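Local coordinates for protein octenoyl-CoA reductase/carboxylase (Streptomyces sp., PDB 4A0S) that probably catalyses the NADPH-dependent reductive carboxylation of 2-octenoyl-CoA, supplying an unusual extender unit for polyketide biosynthesis of the cinnabaramide type, at residues Val137-Ala142 and Gly177-Ser182; His152-Leu157 and Ala206-Val211; Ser212-Gln217 and His365-Ala370. All blocks are in the same frame, centred on the assembly; numbering follows the deposited sequence.

Interaction 1: Val137-Ala142 and Gly177-Ser182; sequences VIVHPA and GVVRAS. With CO8 (octanoyl-coenzyme A), chain E.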
loop_
_atom_site.group_PDB
_atom_site.type_symbol
_atom_site.label_atom_id
_atom_site.label_comp_id
_atom_site.label_asym_id
_atom_site.label_seq_id
_atom_site.Cartn_x
_atom_site.Cartn_y
_atom_site.Cartn_z
ATOM N N VAL A 137 9.257 21.181 24.497
ATOM C CA VAL A 137 9.164 19.937 23.764
ATOM C C VAL A 137 8.211 18.961 24.412
ATOM O O VAL A 137 7.898 19.045 25.597
ATOM C CB VAL A 137 10.540 19.239 23.652
ATOM C CG1 VAL A 137 11.520 20.107 22.855
ATOM C CG2 VAL A 137 11.093 18.917 25.029
ATOM N N ILE A 138 7.739 18.034 23.607
ATOM C CA ILE A 138 7.217 16.821 24.149
ATOM C C ILE A 138 8.225 15.784 23.739
ATOM O O ILE A 138 8.981 15.982 22.785
ATOM C CB ILE A 138 5.827 16.507 23.640
ATOM C CG1 ILE A 138 5.795 16.620 22.113
ATOM C CG2 ILE A 138 4.826 17.434 24.322
ATOM C CD1 ILE A 138 4.576 15.990 21.462
ATOM N N VAL A 139 8.280 14.714 24.504
ATOM C CA VAL A 139 9.117 13.604 24.166
ATOM C C VAL A 139 8.152 12.470 23.936
ATOM O O VAL A 139 7.242 12.249 24.751
ATOM C CB VAL A 139 10.076 13.248 25.298
ATOM C CG1 VAL A 139 10.786 11.932 24.991
ATOM C CG2 VAL A 139 11.056 14.394 25.550
ATOM N N HIS A 140 8.334 11.779 22.815
ATOM C CA HIS A 140 7.637 10.526 22.570
ATOM C C HIS A 140 8.616 9.369 22.771
ATOM O O HIS A 140 9.819 9.579 22.816
ATOM C CB HIS A 140 6.979 10.510 21.186
ATOM C CG HIS A 140 7.948 10.498 20.051
ATOM N ND1 HIS A 140 8.613 9.360 19.656
ATOM C CD2 HIS A 140 8.346 11.479 19.210
ATOM C CE1 HIS A 140 9.388 9.639 18.624
ATOM N NE2 HIS A 140 9.254 10.923 18.341
ATOM N N PRO A 141 8.089 8.146 22.928
ATOM C CA PRO A 141 8.896 7.052 23.468
ATOM C C PRO A 141 9.806 6.299 22.494
ATOM O O PRO A 141 10.567 5.449 22.939
ATOM C CB PRO A 141 7.840 6.080 24.015
ATOM C CG PRO A 141 6.639 6.334 23.149
ATOM C CD PRO A 141 6.656 7.840 22.978
ATOM N N ALA A 142 9.700 6.580 21.197
ATOM C CA ALA A 142 10.467 5.834 20.198
ATOM C C ALA A 142 11.946 6.182 20.249
ATOM O O ALA A 142 12.399 7.147 19.636
ATOM C CB ALA A 142 9.883 6.025 18.796
ATOM N N GLY A 177 14.907 14.183 31.914
ATOM C CA GLY A 177 14.817 13.001 31.073
ATOM C C GLY A 177 15.953 13.132 30.082
ATOM O O GLY A 177 16.334 14.247 29.703
ATOM N N VAL A 178 16.516 11.995 29.697
ATOM C CA VAL A 178 17.523 11.961 28.645
ATOM C C VAL A 178 16.875 11.275 27.451
ATOM O O VAL A 178 16.336 10.165 27.551
ATOM C CB VAL A 178 18.804 11.226 29.077
ATOM C CG1 VAL A 178 19.749 11.026 27.882
ATOM C CG2 VAL A 178 19.506 12.005 30.188
ATOM N N VAL A 179 16.893 11.969 26.324
ATOM C CA VAL A 179 16.197 11.468 25.161
ATOM C C VAL A 179 17.071 11.615 23.948
ATOM O O VAL A 179 17.917 12.490 23.897
ATOM C CB VAL A 179 14.870 12.228 24.929
ATOM C CG1 VAL A 179 14.065 12.290 26.216
ATOM C CG2 VAL A 179 15.108 13.663 24.413
ATOM N N ARG A 180 16.855 10.760 22.960
ATOM C CA ARG A 180 17.462 10.993 21.668
ATOM C C ARG A 180 16.716 12.145 21.003
ATOM O O ARG A 180 15.520 12.308 21.192
ATOM C CB ARG A 180 17.420 9.739 20.804
ATOM C CG ARG A 180 18.200 8.599 21.416
ATOM C CD ARG A 180 18.605 7.577 20.365
ATOM N NE ARG A 180 19.774 6.834 20.846
ATOM C CZ ARG A 180 20.100 5.607 20.453
ATOM N NH1 ARG A 180 19.352 4.976 19.564
ATOM N NH2 ARG A 180 21.176 5.005 20.932
ATOM N N ALA A 181 17.446 12.941 20.235
ATOM C CA ALA A 181 16.867 14.101 19.594
ATOM C C ALA A 181 15.668 13.699 18.724
ATOM O O ALA A 181 14.752 14.489 18.519
ATOM C CB ALA A 181 17.912 14.813 18.787
ATOM N N SER A 182 15.669 12.465 18.238
ATOM C CA SER A 182 14.580 11.992 17.387
ATOM C C SER A 182 13.372 11.529 18.193
ATOM O O SER A 182 12.436 10.937 17.633
ATOM C CB SER A 182 15.062 10.866 16.482
ATOM O OG SER A 182 15.561 9.808 17.269
HETATM N N1A CO8 E . 13.796 -11.958 35.567
HETATM C C2A CO8 E . 14.890 -11.698 34.849
HETATM N N3A CO8 E . 14.951 -11.995 33.555
HETATM C C4A CO8 E . 13.887 -12.568 32.951
HETATM C C5A CO8 E . 12.726 -12.852 33.661
HETATM C C6A CO8 E . 12.699 -12.530 35.015
HETATM N N6A CO8 E . 11.603 -12.775 35.740
HETATM N N7A CO8 E . 11.851 -13.402 32.819
HETATM C C8A CO8 E . 12.436 -13.468 31.621
HETATM N N9A CO8 E . 13.677 -12.962 31.702
HETATM C C1B CO8 E . 14.698 -12.829 30.628
HETATM C C2B CO8 E . 15.351 -14.179 30.314
HETATM O O2B CO8 E . 16.763 -13.996 30.061
HETATM C C3B CO8 E . 14.612 -14.575 29.039
HETATM O O3B CO8 E . 15.403 -15.451 28.250
HETATM P P3B CO8 E . 14.999 -17.017 28.318
HETATM O O7A CO8 E . 16.368 -17.822 28.680
HETATM O O8A CO8 E . 14.076 -17.297 29.652
HETATM O O9A CO8 E . 14.317 -17.470 27.088
HETATM C C4B CO8 E . 14.400 -13.242 28.330
HETATM O O4B CO8 E . 14.095 -12.328 29.392
HETATM C C5B CO8 E . 13.127 -13.242 27.473
HETATM O O5B CO8 E . 12.912 -11.919 26.940
HETATM P P1A CO8 E . 13.867 -11.367 25.726
HETATM O O1A CO8 E . 13.319 -9.842 25.380
HETATM O O2A CO8 E . 15.325 -11.302 26.063
HETATM O O3A CO8 E . 13.668 -12.424 24.481
HETATM P P2A CO8 E . 12.576 -12.387 23.256
HETATM O O4A CO8 E . 12.147 -13.900 22.981
HETATM O O5A CO8 E . 13.067 -11.704 22.014
HETATM O O6A CO8 E . 11.233 -11.670 23.848
HETATM C CBP CO8 E . 9.324 -10.119 23.873
HETATM C CCP CO8 E . 10.467 -10.751 23.043
HETATM C CDP CO8 E . 8.297 -11.238 24.114
HETATM C CEP CO8 E . 8.675 -9.036 23.009
HETATM C CAP CO8 E . 9.896 -9.535 25.209
HETATM O OAP CO8 E . 11.053 -8.660 25.011
HETATM C C9P CO8 E . 8.836 -8.841 26.108
HETATM O O9P CO8 E . 8.032 -9.538 26.741
HETATM N N8P CO8 E . 8.880 -7.491 26.176
HETATM C C7P CO8 E . 7.980 -6.703 27.071
HETATM C C6P CO8 E . 6.771 -6.027 26.366
HETATM C C5P CO8 E . 5.520 -6.185 27.264
HETATM O O5P CO8 E . 5.092 -7.306 27.522
HETATM N N4P CO8 E . 4.988 -5.134 27.885
HETATM C C3P CO8 E . 5.171 -3.706 27.655
HETATM C C2P CO8 E . 3.796 -3.315 27.096
HETATM S S1P CO8 E . 3.924 -2.568 25.428
HETATM C "C1'" CO8 E . 3.711 -0.914 25.888
HETATM O "O1'" CO8 E . 3.067 -0.568 26.896
HETATM C "C2'" CO8 E . 4.346 -0.024 25.050
HETATM C "C3'" CO8 E . 4.293 1.341 25.220
HETATM C "C4'" CO8 E . 4.940 2.168 24.293
HETATM C "C5'" CO8 E . 5.967 1.493 23.398
HETATM C "C6'" CO8 E . 6.630 2.647 22.614
HETATM C "C7'" CO8 E . 7.483 2.076 21.516
HETATM C "C8'" CO8 E . 8.229 3.239 20.855
HETATM O O HOH W 1 11.989 8.165 17.315
HETATM O O HOH W 2 14.936 7.926 19.150
#
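Val139 sets its CG1 methyl against the CG1 methyl of Val179, the two branched side chains meeting tip to tip with 3.5 Å between these carbons. With CG1 anti to the backbone N (chi1 171°), Val139 offers both methyls across the gap, and its CG2 also touches Val179 CG1. Compact branched side chains suit this spot, where Trp164 and Leu184 also press on both valines and probably limit the space for longer ones. Strands 136-139 and 176-180 do not pair with each other; each is hydrogen-bonded to other strands of the curled sheet of the GroES-like domain, and the valine methyls bridge the two strands.

Farther along, the contact turns polar. The imidazole of His140 swings over so that NE2 lies 3.3 Å from the carbonyl O of Ser182, while its principal partner is His365, hydrogen-bonded to the same nitrogen. Two waters then carry the join. One donates to Ala142 O (2.6 Å) and to Ser182 O (2.8 Å); the other donates to Ala142 O at 2.7 Å and to Ser182 OG, a hydroxyl that is also hydrogen-bonded to Glu146. Alanine suits position 142 because a small residue lets the acyl chain close in: the terminal C8' of octanoyl-coenzyme A lies 3.5 Å from Ala142 CA, and Pro141 CG packs on C6' of the same chain.

The chemistry is therefore divided: methyl groups pack directly, whereas the buried carbonyl oxygens of Ala142 and Ser182 are satisfied through water, behind a wall that meets the substrate tail with apolar atoms.

Interaction 2: His152-Leu157 and Ala206-Val211; sequences HGDGML and AYRMLV. With CO8 (octanoyl-coenzyme A), chain E.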
loop_
_atom_site.group_PDB
_atom_site.type_symbol
_atom_site.label_atom_id
_atom_site.label_comp_id
_atom_site.label_asym_id
_atom_site.label_seq_id
_atom_site.Cartn_x
_atom_site.Cartn_y
_atom_site.Cartn_z
ATOM N N HIS A 152 15.206 3.872 8.643
ATOM C CA HIS A 152 14.950 4.779 7.533
ATOM C C HIS A 152 13.802 4.328 6.640
ATOM O O HIS A 152 13.428 5.028 5.709
ATOM C CB HIS A 152 16.232 4.970 6.737
ATOM C CG HIS A 152 17.286 5.698 7.497
ATOM N ND1 HIS A 152 17.703 6.962 7.154
ATOM C CD2 HIS A 152 17.965 5.367 8.623
ATOM C CE1 HIS A 152 18.622 7.366 8.008
ATOM N NE2 HIS A 152 18.792 6.422 8.918
ATOM N N GLY A 153 13.277 3.140 6.901
ATOM C CA GLY A 153 12.070 2.695 6.227
ATOM C C GLY A 153 10.896 2.922 7.154
ATOM O O GLY A 153 9.791 3.239 6.720
ATOM N N ASP A 154 11.155 2.772 8.443
ATOM C CA ASP A 154 10.139 2.941 9.477
ATOM C C ASP A 154 10.886 3.001 10.796
ATOM O O ASP A 154 11.523 2.036 11.199
ATOM C CB ASP A 154 9.128 1.783 9.477
ATOM C CG ASP A 154 7.921 2.052 10.359
ATOM O OD1 ASP A 154 8.079 2.704 11.410
ATOM O OD2 ASP A 154 6.811 1.601 9.991
ATOM N N GLY A 155 10.822 4.161 11.439
ATOM C CA GLY A 155 11.545 4.398 12.678
ATOM C C GLY A 155 11.235 3.386 13.754
ATOM O O GLY A 155 12.065 3.133 14.614
ATOM N N MET A 156 10.052 2.780 13.697
ATOM C CA MET A 156 9.701 1.765 14.665
ATOM C C MET A 156 10.366 0.409 14.417
ATOM O O MET A 156 10.320 -0.451 15.281
ATOM C CB MET A 156 8.184 1.591 14.744
ATOM C CG MET A 156 7.509 2.603 15.644
ATOM S SD MET A 156 8.299 2.725 17.266
ATOM C CE MET A 156 7.960 1.072 17.901
ATOM N N LEU A 157 10.998 0.225 13.256
ATOM C CA LEU A 157 11.284 -1.131 12.810
ATOM C C LEU A 157 12.683 -1.635 13.076
ATOM O O LEU A 157 12.940 -2.829 12.910
ATOM C CB LEU A 157 10.892 -1.339 11.335
ATOM C CG LEU A 157 9.453 -1.862 11.165
ATOM C CD1 LEU A 157 9.393 -3.301 11.615
ATOM C CD2 LEU A 157 8.422 -1.037 11.937
ATOM N N ALA A 206 -1.894 5.080 19.106
ATOM C CA ALA A 206 -3.211 4.959 18.526
ATOM C C ALA A 206 -3.162 5.470 17.071
ATOM O O ALA A 206 -3.845 4.953 16.183
ATOM C CB ALA A 206 -4.222 5.753 19.354
ATOM N N TYR A 207 -2.333 6.481 16.860
ATOM C CA TYR A 207 -2.210 7.133 15.578
ATOM C C TYR A 207 -1.609 6.145 14.587
ATOM O O TYR A 207 -2.107 5.977 13.465
ATOM C CB TYR A 207 -1.321 8.377 15.675
ATOM C CG TYR A 207 -1.156 9.014 14.323
ATOM C CD1 TYR A 207 -0.245 8.493 13.394
ATOM C CD2 TYR A 207 -1.952 10.101 13.944
ATOM C CE1 TYR A 207 -0.129 9.045 12.126
ATOM C CE2 TYR A 207 -1.822 10.668 12.682
ATOM C CZ TYR A 207 -0.915 10.118 11.779
ATOM O OH TYR A 207 -0.786 10.656 10.535
ATOM N N ARG A 208 -0.532 5.490 15.005
ATOM C CA ARG A 208 0.098 4.483 14.154
ATOM C C ARG A 208 -0.911 3.385 13.805
ATOM O O ARG A 208 -1.052 3.004 12.657
ATOM C CB ARG A 208 1.312 3.856 14.839
ATOM C CG ARG A 208 1.972 2.824 13.939
ATOM C CD ARG A 208 3.249 2.248 14.510
ATOM N NE ARG A 208 3.787 1.252 13.598
ATOM C CZ ARG A 208 4.765 1.484 12.719
ATOM N NH1 ARG A 208 5.317 2.690 12.609
ATOM N NH2 ARG A 208 5.190 0.507 11.931
ATOM N N MET A 209 -1.605 2.897 14.828
ATOM C CA MET A 209 -2.577 1.828 14.679
ATOM C C MET A 209 -3.712 2.165 13.734
ATOM O O MET A 209 -4.210 1.290 13.065
ATOM C CB MET A 209 -3.160 1.505 16.054
ATOM C CG MET A 209 -2.118 0.873 16.966
ATOM S SD MET A 209 -2.749 0.627 18.614
ATOM C CE MET A 209 -3.902 -0.724 18.328
ATOM N N LEU A 210 -4.124 3.427 13.694
ATOM C CA LEU A 210 -5.383 3.762 13.032
ATOM C C LEU A 210 -5.235 4.732 11.898
ATOM O O LEU A 210 -5.951 4.628 10.923
ATOM C CB LEU A 210 -6.384 4.352 14.024
ATOM C CG LEU A 210 -6.841 3.417 15.134
ATOM C CD1 LEU A 210 -7.646 4.229 16.142
ATOM C CD2 LEU A 210 -7.684 2.272 14.546
ATOM N N VAL A 211 -4.345 5.707 12.053
ATOM C CA VAL A 211 -4.295 6.766 11.065
ATOM C C VAL A 211 -3.220 6.479 10.047
ATOM O O VAL A 211 -3.428 6.643 8.844
ATOM C CB VAL A 211 -4.079 8.153 11.708
ATOM C CG1 VAL A 211 -3.989 9.252 10.615
ATOM C CG2 VAL A 211 -5.199 8.460 12.717
HETATM N N1A CO8 E . 13.796 -11.958 35.567
HETATM C C2A CO8 E . 14.890 -11.698 34.849
HETATM N N3A CO8 E . 14.951 -11.995 33.555
HETATM C C4A CO8 E . 13.887 -12.568 32.951
HETATM C C5A CO8 E . 12.726 -12.852 33.661
HETATM C C6A CO8 E . 12.699 -12.530 35.015
HETATM N N6A CO8 E . 11.603 -12.775 35.740
HETATM N N7A CO8 E . 11.851 -13.402 32.819
HETATM C C8A CO8 E . 12.436 -13.468 31.621
HETATM N N9A CO8 E . 13.677 -12.962 31.702
HETATM C C1B CO8 E . 14.698 -12.829 30.628
HETATM C C2B CO8 E . 15.351 -14.179 30.314
HETATM O O2B CO8 E . 16.763 -13.996 30.061
HETATM C C3B CO8 E . 14.612 -14.575 29.039
HETATM O O3B CO8 E . 15.403 -15.451 28.250
HETATM P P3B CO8 E . 14.999 -17.017 28.318
HETATM O O7A CO8 E . 16.368 -17.822 28.680
HETATM O O8A CO8 E . 14.076 -17.297 29.652
HETATM O O9A CO8 E . 14.317 -17.470 27.088
HETATM C C4B CO8 E . 14.400 -13.242 28.330
HETATM O O4B CO8 E . 14.095 -12.328 29.392
HETATM C C5B CO8 E . 13.127 -13.242 27.473
HETATM O O5B CO8 E . 12.912 -11.919 26.940
HETATM P P1A CO8 E . 13.867 -11.367 25.726
HETATM O O1A CO8 E . 13.319 -9.842 25.380
HETATM O O2A CO8 E . 15.325 -11.302 26.063
HETATM O O3A CO8 E . 13.668 -12.424 24.481
HETATM P P2A CO8 E . 12.576 -12.387 23.256
HETATM O O4A CO8 E . 12.147 -13.900 22.981
HETATM O O5A CO8 E . 13.067 -11.704 22.014
HETATM O O6A CO8 E . 11.233 -11.670 23.848
HETATM C CBP CO8 E . 9.324 -10.119 23.873
HETATM C CCP CO8 E . 10.467 -10.751 23.043
HETATM C CDP CO8 E . 8.297 -11.238 24.114
HETATM C CEP CO8 E . 8.675 -9.036 23.009
HETATM C CAP CO8 E . 9.896 -9.535 25.209
HETATM O OAP CO8 E . 11.053 -8.660 25.011
HETATM C C9P CO8 E . 8.836 -8.841 26.108
HETATM O O9P CO8 E . 8.032 -9.538 26.741
HETATM N N8P CO8 E . 8.880 -7.491 26.176
HETATM C C7P CO8 E . 7.980 -6.703 27.071
HETATM C C6P CO8 E . 6.771 -6.027 26.366
HETATM C C5P CO8 E . 5.520 -6.185 27.264
HETATM O O5P CO8 E . 5.092 -7.306 27.522
HETATM N N4P CO8 E . 4.988 -5.134 27.885
HETATM C C3P CO8 E . 5.171 -3.706 27.655
HETATM C C2P CO8 E . 3.796 -3.315 27.096
HETATM S S1P CO8 E . 3.924 -2.568 25.428
HETATM C "C1'" CO8 E . 3.711 -0.914 25.888
HETATM O "O1'" CO8 E . 3.067 -0.568 26.896
HETATM C "C2'" CO8 E . 4.346 -0.024 25.050
HETATM C "C3'" CO8 E . 4.293 1.341 25.220
HETATM C "C4'" CO8 E . 4.940 2.168 24.293
HETATM C "C5'" CO8 E . 5.967 1.493 23.398
HETATM C "C6'" CO8 E . 6.630 2.647 22.614
HETATM C "C7'" CO8 E . 7.483 2.076 21.516
HETATM C "C8'" CO8 E . 8.229 3.239 20.855
#
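Stretched out from CG to NE, with CG trans to the main-chain nitrogen (chi1 -179°), Arg208 spans the gap from helix 200-210 to Asp154, whose own carboxylate is turned out to meet it. The guanidinium grips end-on: NH1 donates to the syn lone pair of Asp154 OD1 at 3.0 Å, and NH2 binds OD2 at 2.8 Å. The two flat groups are not coplanar but 47° apart, and NH2 reaches OD2 from above the carboxylate plane. The charges are also shared, since Arg208 NH1 has a salt bridge to Glu367 and Asp154 OD2 one to Arg214.

Asp154 is held from behind as well. Its OD1 accepts the backbone N-H of Met156 at 3.0 Å, forming an Asx turn within the type I beta turn from Asp154 to Leu157; the side-chain amide of Asn364 is a further partner of that oxygen. Over one face of the guanidinium lies Met156 CB, 3.7 Å from NH1. Beyond it the flexible methionine chain bends away, bringing SD to 3.6 Å from C8' of octanoyl-coenzyme A, so one residue covers the arginine and lines the acyl pocket.

A buried bidentate salt bridge thus ties a turn-forming loop to a helix that packs on strand 309-312 of the parallel sheet, beside the acyl pocket of a medium-chain dehydrogenase/reductase fold.

Interaction 3: Ser212-Gln217 and His365-Ala370; sequences SDRGAQ and HEEQQA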
loop_
_atom_site.group_PDB
_atom_site.type_symbol
_atom_site.label_atom_id
_atom_site.label_comp_id
_atom_site.label_asym_id
_atom_site.label_seq_id
_atom_site.Cartn_x
_atom_site.Cartn_y
_atom_site.Cartn_z
ATOM N N SER A 212 -2.063 6.066 10.556
ATOM C CA SER A 212 -0.864 5.910 9.760
ATOM C C SER A 212 -1.015 4.847 8.696
ATOM O O SER A 212 -1.727 3.858 8.889
ATOM C CB SER A 212 0.303 5.509 10.654
ATOM O OG SER A 212 1.472 5.409 9.869
ATOM N N ASP A 213 -0.296 5.024 7.587
ATOM C CA ASP A 213 -0.226 3.952 6.607
ATOM C C ASP A 213 0.576 2.766 7.142
ATOM O O ASP A 213 0.666 1.746 6.499
ATOM C CB ASP A 213 0.287 4.426 5.244
ATOM C CG ASP A 213 1.754 4.829 5.250
ATOM O OD1 ASP A 213 2.430 4.756 6.302
ATOM O OD2 ASP A 213 2.227 5.233 4.153
ATOM N N ARG A 214 1.114 2.897 8.350
ATOM C CA ARG A 214 1.825 1.780 8.988
ATOM C C ARG A 214 0.935 0.901 9.875
ATOM O O ARG A 214 1.366 -0.137 10.360
ATOM C CB ARG A 214 3.032 2.286 9.793
ATOM C CG ARG A 214 3.917 3.250 9.032
ATOM C CD ARG A 214 4.427 2.636 7.740
ATOM N NE ARG A 214 4.986 3.677 6.891
ATOM C CZ ARG A 214 6.276 3.979 6.815
ATOM N NH1 ARG A 214 7.155 3.291 7.523
ATOM N NH2 ARG A 214 6.692 4.950 6.006
ATOM N N GLY A 215 -0.301 1.323 10.092
ATOM C CA GLY A 215 -1.249 0.515 10.866
ATOM C C GLY A 215 -2.425 0.106 9.992
ATOM O O GLY A 215 -2.266 -0.229 8.814
ATOM N N ALA A 216 -3.618 0.143 10.566
ATOM C CA ALA A 216 -4.818 -0.284 9.849
ATOM C C ALA A 216 -5.221 0.759 8.832
ATOM O O ALA A 216 -5.934 0.459 7.877
ATOM C CB ALA A 216 -5.938 -0.528 10.827
ATOM N N GLN A 217 -4.761 1.986 9.041
ATOM C CA GLN A 217 -4.958 3.082 8.082
ATOM C C GLN A 217 -6.437 3.295 7.784
ATOM O O GLN A 217 -6.915 3.017 6.684
ATOM C CB GLN A 217 -4.174 2.895 6.774
ATOM C CG GLN A 217 -4.078 4.200 5.983
ATOM C CD GLN A 217 -3.192 4.133 4.767
ATOM O OE1 GLN A 217 -2.602 3.114 4.471
ATOM N NE2 GLN A 217 -3.114 5.235 4.045
ATOM N N HIS A 365 8.958 8.537 14.528
ATOM C CA HIS A 365 9.055 9.969 14.663
ATOM C C HIS A 365 8.133 10.698 13.682
ATOM O O HIS A 365 7.585 11.743 14.003
ATOM C CB HIS A 365 10.508 10.343 14.412
ATOM C CG HIS A 365 10.907 11.671 14.934
ATOM N ND1 HIS A 365 10.329 12.254 16.039
ATOM C CD2 HIS A 365 11.877 12.514 14.522
ATOM C CE1 HIS A 365 10.923 13.411 16.276
ATOM N NE2 HIS A 365 11.861 13.592 15.365
ATOM N N GLU A 366 7.978 10.150 12.484
ATOM C CA GLU A 366 7.078 10.757 11.508
ATOM C C GLU A 366 5.636 10.701 11.999
ATOM O O GLU A 366 4.913 11.690 11.963
ATOM C CB GLU A 366 7.203 10.108 10.123
ATOM C CG GLU A 366 6.227 10.726 9.134
ATOM C CD GLU A 366 6.328 10.173 7.755
ATOM O OE1 GLU A 366 6.150 8.943 7.581
ATOM O OE2 GLU A 366 6.554 10.979 6.829
ATOM N N GLU A 367 5.233 9.542 12.478
ATOM C CA GLU A 367 3.874 9.360 12.974
ATOM C C GLU A 367 3.603 10.233 14.174
ATOM O O GLU A 367 2.495 10.706 14.376
ATOM C CB GLU A 367 3.639 7.901 13.336
ATOM C CG GLU A 367 3.606 7.065 12.120
ATOM C CD GLU A 367 3.732 5.607 12.412
ATOM O OE1 GLU A 367 4.515 5.217 13.303
ATOM O OE2 GLU A 367 3.020 4.859 11.735
ATOM N N GLN A 368 4.640 10.424 14.972
ATOM C CA GLN A 368 4.529 11.204 16.164
ATOM C C GLN A 368 4.380 12.661 15.823
ATOM O O GLN A 368 3.606 13.348 16.447
ATOM C CB GLN A 368 5.727 10.954 17.056
ATOM C CG GLN A 368 5.594 9.619 17.781
ATOM C CD GLN A 368 4.560 9.686 18.895
ATOM O OE1 GLN A 368 3.789 10.652 18.989
ATOM N NE2 GLN A 368 4.516 8.650 19.723
ATOM N N GLN A 369 5.126 13.117 14.817
ATOM C CA GLN A 369 4.940 14.465 14.304
ATOM C C GLN A 369 3.540 14.661 13.753
ATOM O O GLN A 369 2.927 15.698 13.993
ATOM C CB GLN A 369 5.920 14.783 13.192
ATOM C CG GLN A 369 5.569 16.096 12.521
ATOM C CD GLN A 369 6.572 16.468 11.481
ATOM O OE1 GLN A 369 7.467 17.275 11.735
ATOM N NE2 GLN A 369 6.458 15.860 10.310
ATOM N N ALA A 370 3.056 13.677 12.995
ATOM C CA ALA A 370 1.703 13.740 12.453
ATOM C C ALA A 370 0.712 13.846 13.601
ATOM O O ALA A 370 -0.236 14.638 13.555
ATOM C CB ALA A 370 1.416 12.508 11.642
#
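Glu367 and Ser212 form the tight part of this contact: the hydroxyl OG donates to OE2 in a very short hydrogen bond of 2.5 Å. Serine suits the place because the same OG accepts the backbone N-H of Arg214 at 3.0 Å, an ST turn that fixes the start of the type I turn from Ser212 to Gly215. The aliphatic foot of Arg214 crosses the carboxylate, with CB 3.2 Å from Glu367 OE2, while the other oxygen, OE1, is taken by a salt bridge from Arg208.

Toward the partly exposed side, at Arg214 and Glu366, the fit slackens. Arg214 NH2 stands 4.3 Å from Glu366 OE1, too far for a salt bridge and with the oxygen well out of the guanidinium plane. Arg214 spends its N-H groups on others: NE on Asp213 OD1 at 2.8 Å, NH1 on Asp154, and NH2 on the carbonyl of Gly153 of the second subunit. Replacing Glu367 with an alanine is likely to leave the Ser212 hydroxyl without its acceptor and to cost Arg208 one of its two carboxylate mates.

A buried carboxylate answered by a hydroxyl at one oxygen and a guanidinium at the other is likely to stay ionised.

How the interactions relate
Interactions 2 and 3 are practically one site, their centres about 4 Å apart. Salt bridges run from Glu367 OE1 to Arg208 NH1 (2.7 Å), from Arg208 to Asp154, and from Asp154 OD2 to Arg214 NH1, so acids and arginines alternate; Gly153 O, 2.8 Å from Arg214 NH1, adds a probable hydrogen bond. Interaction 1 lies farther off, with centres about 16 Å from interaction 2 and 17 Å from interaction 3. It joins the latter through His140 NE2 and His365 ND1, 2.9 Å apart, and meets the former where Ala142 CB touches Met156 SD at 4.0 Å. There both contacts line the octanoyl end of the ligand, whereas the Glu367 side chain of interaction 3 stays about 9 Å from it.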